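Local atomic coordinates of peptidase M3B, oligoendopeptidase F (Enterococcus faecium, PDB entry 2QR4), a protein that probably hydrolyses internal peptide bonds of short oligopeptides as a zinc-dependent metalloendopeptidase of family M3. Residues A[63-68]-A[156-161]; A[172-175]-A[179-182]. All blocks are in the same frame, centred on the assembly; numbering follows the deposited sequence. Where two conformers were deposited one is given.

Contact 1 of 2, residues A[63-68]-A[156-161]; sequences QDTGNT and LNNADL
T65 meets N158 with its hydroxyl rotated beside its own backbone N (chi1 -34°, away from perfect staggering), which brings T65 OG1 to 4.0 Å from N158 CB. The hydroxyl thus touches the root of the asparagine and not its amide, whose direction is set by the N158 torsion (CG anti to the carbonyl carbon, chi1 -57°). The polar ends are turned elsewhere: T65 OG1 is hydrogen-bonded to N61 O of the preceding helix, and N158 ND2 makes a weak bond to A154 O. Beside them the A159 methyl rests on the backbone of T65 and G66, with CB 3.9 Å from G66 CA and 4.1 Å from T65 C. No hydrogen bond spans the contact; van der Waals packing alone joins the segments. The touching loop is held by a type I turn, D64 O accepting N67 N at 3.0 Å, and a weak D64 OD1 bond to G66 N. Across from it, helix 143-160 ends in a wider pi-type turn closed by L161 N and L156 O. A159 also packs on N209 of the second subunit. This is the tight turn of an alpha-alpha hairpin, leading from helix 33-63 into N67, the N-cap of helix 68-87, packed against another helix's C-terminal turn.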
ATOM      1  N   GLN A  63       2.792  11.876  14.783  0.50 42.74           N
ATOM      2  CA  GLN A  63       2.607  13.246  15.245  0.50 41.33           C
ATOM      3  C   GLN A  63       2.940  14.317  14.192  0.50 42.34           C
ATOM      4  O   GLN A  63       2.293  15.365  14.151  0.50 41.46           O
ATOM      5  CB  GLN A  63       3.341  13.495  16.568  0.50 44.07           C
ATOM      6  CG  GLN A  63       2.447  13.359  17.810  0.50 43.00           C
ATOM      7  CD  GLN A  63       2.382  11.938  18.361  0.50 45.56           C
ATOM      8  OE1 GLN A  63       2.938  11.651  19.419  0.50 39.29           O
ATOM      9  NE2 GLN A  63       1.700  11.047  17.646  0.50 43.45           N
ATOM     10  N   ASP A  64       3.932  14.066  13.341  1.00 44.38           N
ATOM     11  CA  ASP A  64       4.181  14.968  12.208  1.00 48.05           C
ATOM     12  C   ASP A  64       4.638  14.168  10.981  1.00 41.98           C
ATOM     13  O   ASP A  64       5.833  14.074  10.701  1.00 44.23           O
ATOM     14  CB  ASP A  64       5.211  16.030  12.591  1.00 41.44           C
ATOM     15  CG  ASP A  64       5.407  17.085  11.515  1.00 51.22           C
ATOM     16  OD1 ASP A  64       4.779  16.992  10.435  1.00 54.93           O
ATOM     17  OD2 ASP A  64       6.203  18.019  11.756  1.00 55.42           O
ATOM     18  N   THR A  65       3.678  13.601  10.253  1.00 38.76           N
ATOM     19  CA  THR A  65       3.983  12.656   9.175  1.00 45.19           C
ATOM     20  C   THR A  65       4.617  13.312   7.956  1.00 42.02           C
ATOM     21  O   THR A  65       5.132  12.624   7.082  1.00 43.41           O
ATOM     22  CB  THR A  65       2.745  11.851   8.729  1.00 46.23           C
ATOM     23  OG1 THR A  65       1.891  11.613   9.849  1.00 48.00           O
ATOM     24  CG2 THR A  65       3.179  10.504   8.156  1.00 55.94           C
ATOM     25  N   GLY A  66       4.576  14.639   7.901  1.00 43.12           N
ATOM     26  CA  GLY A  66       5.205  15.367   6.814  1.00 34.46           C
ATOM     27  C   GLY A  66       6.659  15.717   7.097  1.00 41.20           C
ATOM     28  O   GLY A  66       7.334  16.309   6.255  1.00 40.05           O
ATOM     29  N   ASN A  67       7.146  15.345   8.278  1.00 39.27           N
ATOM     30  CA  ASN A  67       8.504  15.690   8.700  1.00 30.46           C
ATOM     31  C   ASN A  67       9.552  14.659   8.240  1.00 37.20           C
ATOM     32  O   ASN A  67       9.554  13.513   8.703  1.00 42.66           O
ATOM     33  CB  ASN A  67       8.536  15.877  10.219  1.00 32.85           C
ATOM     34  CG  ASN A  67       9.924  16.214  10.747  1.00 38.15           C
ATOM     35  OD1 ASN A  67      10.878  15.472  10.539  1.00 40.79           O
ATOM     36  ND2 ASN A  67      10.032  17.329  11.449  1.00 41.67           N
ATOM     37  N   THR A  68      10.443  15.084   7.341  1.00 35.87           N
ATOM     38  CA  THR A  68      11.464  14.216   6.750  1.00 34.33           C
ATOM     39  C   THR A  68      12.233  13.418   7.790  1.00 38.23           C
ATOM     40  O   THR A  68      12.368  12.202   7.670  1.00 39.91           O
ATOM     41  CB  THR A  68      12.468  15.008   5.877  1.00 34.85           C
ATOM     42  OG1 THR A  68      11.787  15.550   4.744  1.00 27.84           O
ATOM     43  CG2 THR A  68      13.582  14.097   5.376  1.00 27.17           C
ATOM     44  N   LEU A 156      -0.987  10.283   3.319  1.00 37.77           N
ATOM     45  CA  LEU A 156      -1.977  10.955   2.507  1.00 37.90           C
ATOM     46  C   LEU A 156      -2.960  11.742   3.395  1.00 41.39           C
ATOM     47  O   LEU A 156      -3.254  12.908   3.124  1.00 52.66           O
ATOM     48  CB  LEU A 156      -2.714   9.925   1.651  1.00 33.61           C
ATOM     49  CG  LEU A 156      -3.905  10.404   0.828  1.00 41.84           C
ATOM     50  CD1 LEU A 156      -3.501  11.519  -0.158  1.00 37.64           C
ATOM     51  CD2 LEU A 156      -4.478   9.220   0.092  1.00 39.88           C
ATOM     52  N   ASN A 157      -3.455  11.111   4.459  1.00 40.07           N
ATOM     53  CA  ASN A 157      -4.481  11.730   5.304  1.00 42.95           C
ATOM     54  C   ASN A 157      -3.937  12.907   6.101  1.00 42.90           C
ATOM     55  O   ASN A 157      -4.588  13.936   6.221  1.00 44.11           O
ATOM     56  CB  ASN A 157      -5.111  10.708   6.265  1.00 45.46           C
ATOM     57  CG  ASN A 157      -6.435  11.201   6.862  1.00 48.50           C
ATOM     58  OD1 ASN A 157      -6.688  11.071   8.063  1.00 52.01           O
ATOM     59  ND2 ASN A 157      -7.280  11.762   6.020  1.00 38.10           N
ATOM     60  N   ASN A 158      -2.726  12.769   6.621  1.00 42.15           N
ATOM     61  CA  ASN A 158      -2.194  13.791   7.513  1.00 46.96           C
ATOM     62  C   ASN A 158      -1.195  14.741   6.911  1.00 42.62           C
ATOM     63  O   ASN A 158      -0.974  15.808   7.456  1.00 52.12           O
ATOM     64  CB  ASN A 158      -1.598  13.161   8.772  1.00 48.30           C
ATOM     65  CG  ASN A 158      -2.605  12.311   9.514  1.00 62.02           C
ATOM     66  OD1 ASN A 158      -3.656  12.798   9.936  1.00 70.37           O
ATOM     67  ND2 ASN A 158      -2.299  11.030   9.661  1.00 59.47           N
ATOM     68  N   ALA A 159      -0.568  14.374   5.801  1.00 49.98           N
ATOM     69  CA  ALA A 159       0.473  15.249   5.269  1.00 44.07           C
ATOM     70  C   ALA A 159       0.121  15.893   3.918  1.00 53.51           C
ATOM     71  O   ALA A 159       0.386  17.081   3.714  1.00 52.42           O
ATOM     72  CB  ALA A 159       1.787  14.498   5.185  1.00 46.45           C
ATOM     73  N   ASP A 160      -0.476  15.119   3.007  1.00 47.89           N
ATOM     74  CA  ASP A 160      -0.731  15.601   1.632  1.00 44.49           C
ATOM     75  C   ASP A 160      -2.116  16.229   1.356  1.00 41.71           C
ATOM     76  O   ASP A 160      -2.196  17.225   0.644  1.00 41.31           O
ATOM     77  CB  ASP A 160      -0.406  14.526   0.579  1.00 44.24           C
ATOM     78  CG  ASP A 160       1.087  14.142   0.548  1.00 58.04           C
ATOM     79  OD1 ASP A 160       1.923  14.815   1.198  1.00 51.30           O
ATOM     80  OD2 ASP A 160       1.419  13.150  -0.137  1.00 52.45           O
ATOM     81  N   LEU A 161      -3.198  15.670   1.890  1.00 40.73           N
ATOM     82  CA  LEU A 161      -4.519  16.283   1.663  1.00 45.79           C
ATOM     83  C   LEU A 161      -4.564  17.744   2.115  1.00 42.74           C
ATOM     84  O   LEU A 161      -4.094  18.072   3.198  1.00 45.40           O
ATOM     85  CB  LEU A 161      -5.620  15.520   2.399  1.00 46.63           C
ATOM     86  CG  LEU A 161      -5.979  14.119   1.907  1.00 43.87           C
ATOM     87  CD1 LEU A 161      -7.228  13.631   2.598  1.00 37.57           C
ATOM     88  CD2 LEU A 161      -6.180  14.117   0.438  1.00 37.23           C
TER

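Contact 2 of 2, residues A[172-175]-A[179-182]; sequences EIVQ and GVYG
V180 meets Q175 at a flat group, the Q175 carbonyl, whose oxygen O lies 4.2 Å from V180 CG1. The methyl sits beyond the oxygen and raised to one side of the plane through Q175 CA, C and O. No aromatic ring enters: the Y181 ring swings away from the strand onto F197, L200 and Y201 of helix 190-206. The rest of the touch is between branched aliphatic side chains, V174 CG1 reaching V180 CG1 at 4.4 Å, a loose methyl-to-methyl meeting. V174 puts CG1 anti to its backbone N (chi1 175°), which directs that methyl toward the helix. V180 is less regular (chi1 138°, off the staggered positions), and its CG1 serves both V174 and the Q175 carbonyl. No hydrogen bond joins the segments, and the 68 Å² buried is slight; the contact stays at the surface. E172 OE1 accepts N170 N in the hairpin turn, and S177 OG bonds weakly to V180 N. Strand 173-175 pairs antiparallel with strand 165-167, V174 bonding to I166 through the backbone; strand 173-175 of this hairpin touches helix 178-185, itself packed through Y181 on helix 190-206.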
ATOM      1  N   GLU A 172     -15.006  35.674   8.292  1.00 54.06           N
ATOM      2  CA  GLU A 172     -13.648  35.668   7.759  1.00 54.22           C
ATOM      3  C   GLU A 172     -13.256  34.330   7.088  1.00 49.64           C
ATOM      4  O   GLU A 172     -13.748  33.251   7.451  1.00 43.18           O
ATOM      5  CB  GLU A 172     -12.650  36.055   8.866  1.00 58.09           C
ATOM      6  CG  GLU A 172     -12.112  34.894   9.728  1.00 57.28           C
ATOM      7  CD  GLU A 172     -13.183  34.158  10.532  1.00 65.19           C
ATOM      8  OE1 GLU A 172     -14.381  34.496  10.419  1.00 66.57           O
ATOM      9  OE2 GLU A 172     -12.817  33.227  11.284  1.00 62.46           O
ATOM     10  N   ILE A 173     -12.368  34.417   6.104  1.00 42.55           N
ATOM     11  CA  ILE A 173     -11.837  33.240   5.418  1.00 39.64           C
ATOM     12  C   ILE A 173     -11.180  32.310   6.418  1.00 44.46           C
ATOM     13  O   ILE A 173     -10.286  32.728   7.148  1.00 53.97           O
ATOM     14  CB  ILE A 173     -10.768  33.638   4.401  1.00 40.67           C
ATOM     15  CG1 ILE A 173     -11.367  34.537   3.319  1.00 44.62           C
ATOM     16  CG2 ILE A 173     -10.126  32.408   3.783  1.00 42.54           C
ATOM     17  CD1 ILE A 173     -10.331  35.224   2.467  1.00 48.96           C
ATOM     18  N   VAL A 174     -11.631  31.058   6.465  1.00 45.41           N
ATOM     19  CA  VAL A 174     -11.003  30.054   7.332  1.00 47.76           C
ATOM     20  C   VAL A 174     -10.519  28.856   6.531  1.00 47.12           C
ATOM     21  O   VAL A 174     -11.249  28.311   5.713  1.00 51.54           O
ATOM     22  CB  VAL A 174     -11.965  29.550   8.441  1.00 55.00           C
ATOM     23  CG1 VAL A 174     -11.322  28.431   9.246  1.00 48.14           C
ATOM     24  CG2 VAL A 174     -12.362  30.691   9.359  1.00 63.04           C
ATOM     25  N   GLN A 175      -9.280  28.451   6.782  1.00 52.70           N
ATOM     26  CA  GLN A 175      -8.710  27.266   6.168  1.00 52.01           C
ATOM     27  C   GLN A 175      -9.141  26.017   6.927  1.00 53.81           C
ATOM     28  O   GLN A 175      -8.842  25.874   8.109  1.00 65.55           O
ATOM     29  CB  GLN A 175      -7.183  27.364   6.183  1.00 48.27           C
ATOM     30  CG  GLN A 175      -6.475  26.090   5.768  1.00 52.37           C
ATOM     31  CD  GLN A 175      -6.463  25.909   4.267  1.00 54.55           C
ATOM     32  OE1 GLN A 175      -5.730  26.591   3.554  1.00 61.00           O
ATOM     33  NE2 GLN A 175      -7.283  24.986   3.775  1.00 61.36           N
ATOM     34  N   GLY A 179      -7.010  19.946  12.371  1.00 40.73           N
ATOM     35  CA  GLY A 179      -6.933  20.654  13.643  1.00 41.98           C
ATOM     36  C   GLY A 179      -8.154  21.501  13.970  1.00 55.48           C
ATOM     37  O   GLY A 179      -8.536  21.641  15.125  1.00 56.12           O
ATOM     38  N   VAL A 180      -8.783  22.060  12.945  1.00 62.14           N
ATOM     39  CA  VAL A 180      -9.840  23.045  13.137  1.00 45.43           C
ATOM     40  C   VAL A 180     -11.241  22.453  12.931  1.00 48.27           C
ATOM     41  O   VAL A 180     -12.221  23.013  13.405  1.00 49.52           O
ATOM     42  CB  VAL A 180      -9.606  24.237  12.182  1.00 50.61           C
ATOM     43  CG1 VAL A 180     -10.880  24.694  11.562  1.00 54.03           C
ATOM     44  CG2 VAL A 180      -8.888  25.384  12.895  1.00 49.81           C
ATOM     45  N   TYR A 181     -11.332  21.311  12.248  1.00 41.05           N
ATOM     46  CA  TYR A 181     -12.629  20.760  11.839  1.00 48.93           C
ATOM     47  C   TYR A 181     -13.603  20.505  12.989  1.00 48.29           C
ATOM     48  O   TYR A 181     -14.743  20.981  12.969  1.00 56.12           O
ATOM     49  CB  TYR A 181     -12.450  19.488  11.007  1.00 38.54           C
ATOM     50  CG  TYR A 181     -13.749  18.838  10.590  1.00 47.97           C
ATOM     51  CD1 TYR A 181     -14.534  19.375   9.565  1.00 45.21           C
ATOM     52  CD2 TYR A 181     -14.199  17.686  11.225  1.00 48.53           C
ATOM     53  CE1 TYR A 181     -15.741  18.769   9.194  1.00 40.80           C
ATOM     54  CE2 TYR A 181     -15.386  17.082  10.865  1.00 41.29           C
ATOM     55  CZ  TYR A 181     -16.156  17.619   9.853  1.00 47.11           C
ATOM     56  OH  TYR A 181     -17.337  16.982   9.510  1.00 44.70           O
ATOM     57  N   GLY A 182     -13.163  19.745  13.980  1.00 45.30           N
ATOM     58  CA  GLY A 182     -13.978  19.492  15.172  1.00 46.91           C
ATOM     59  C   GLY A 182     -14.546  20.729  15.845  1.00 35.02           C
ATOM     60  O   GLY A 182     -15.683  20.722  16.296  1.00 50.14           O
TER

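From the N terminus, the chain turns at 63-68 between helices 33-63 and 68-87, passes through 87 mostly helical residues and returns along helix 143-160 to close contact 1. It then forms the small antiparallel hairpin of strands 165-167 and 173-175, and contact 2 closes a loop of just three residues into helix 178-185. The contacts follow in series, neither nested nor crossed, with centres about 18 Å apart and nearest atoms about 8 Å apart. A hydrogen bond from H178 to N157 O joins the end of helix 143-160 to the start of helix 178-185. Contact 1 sets the first loop against helix 143-160, far along the chain; contact 2 brings strand 173-175 up to helix 178-185.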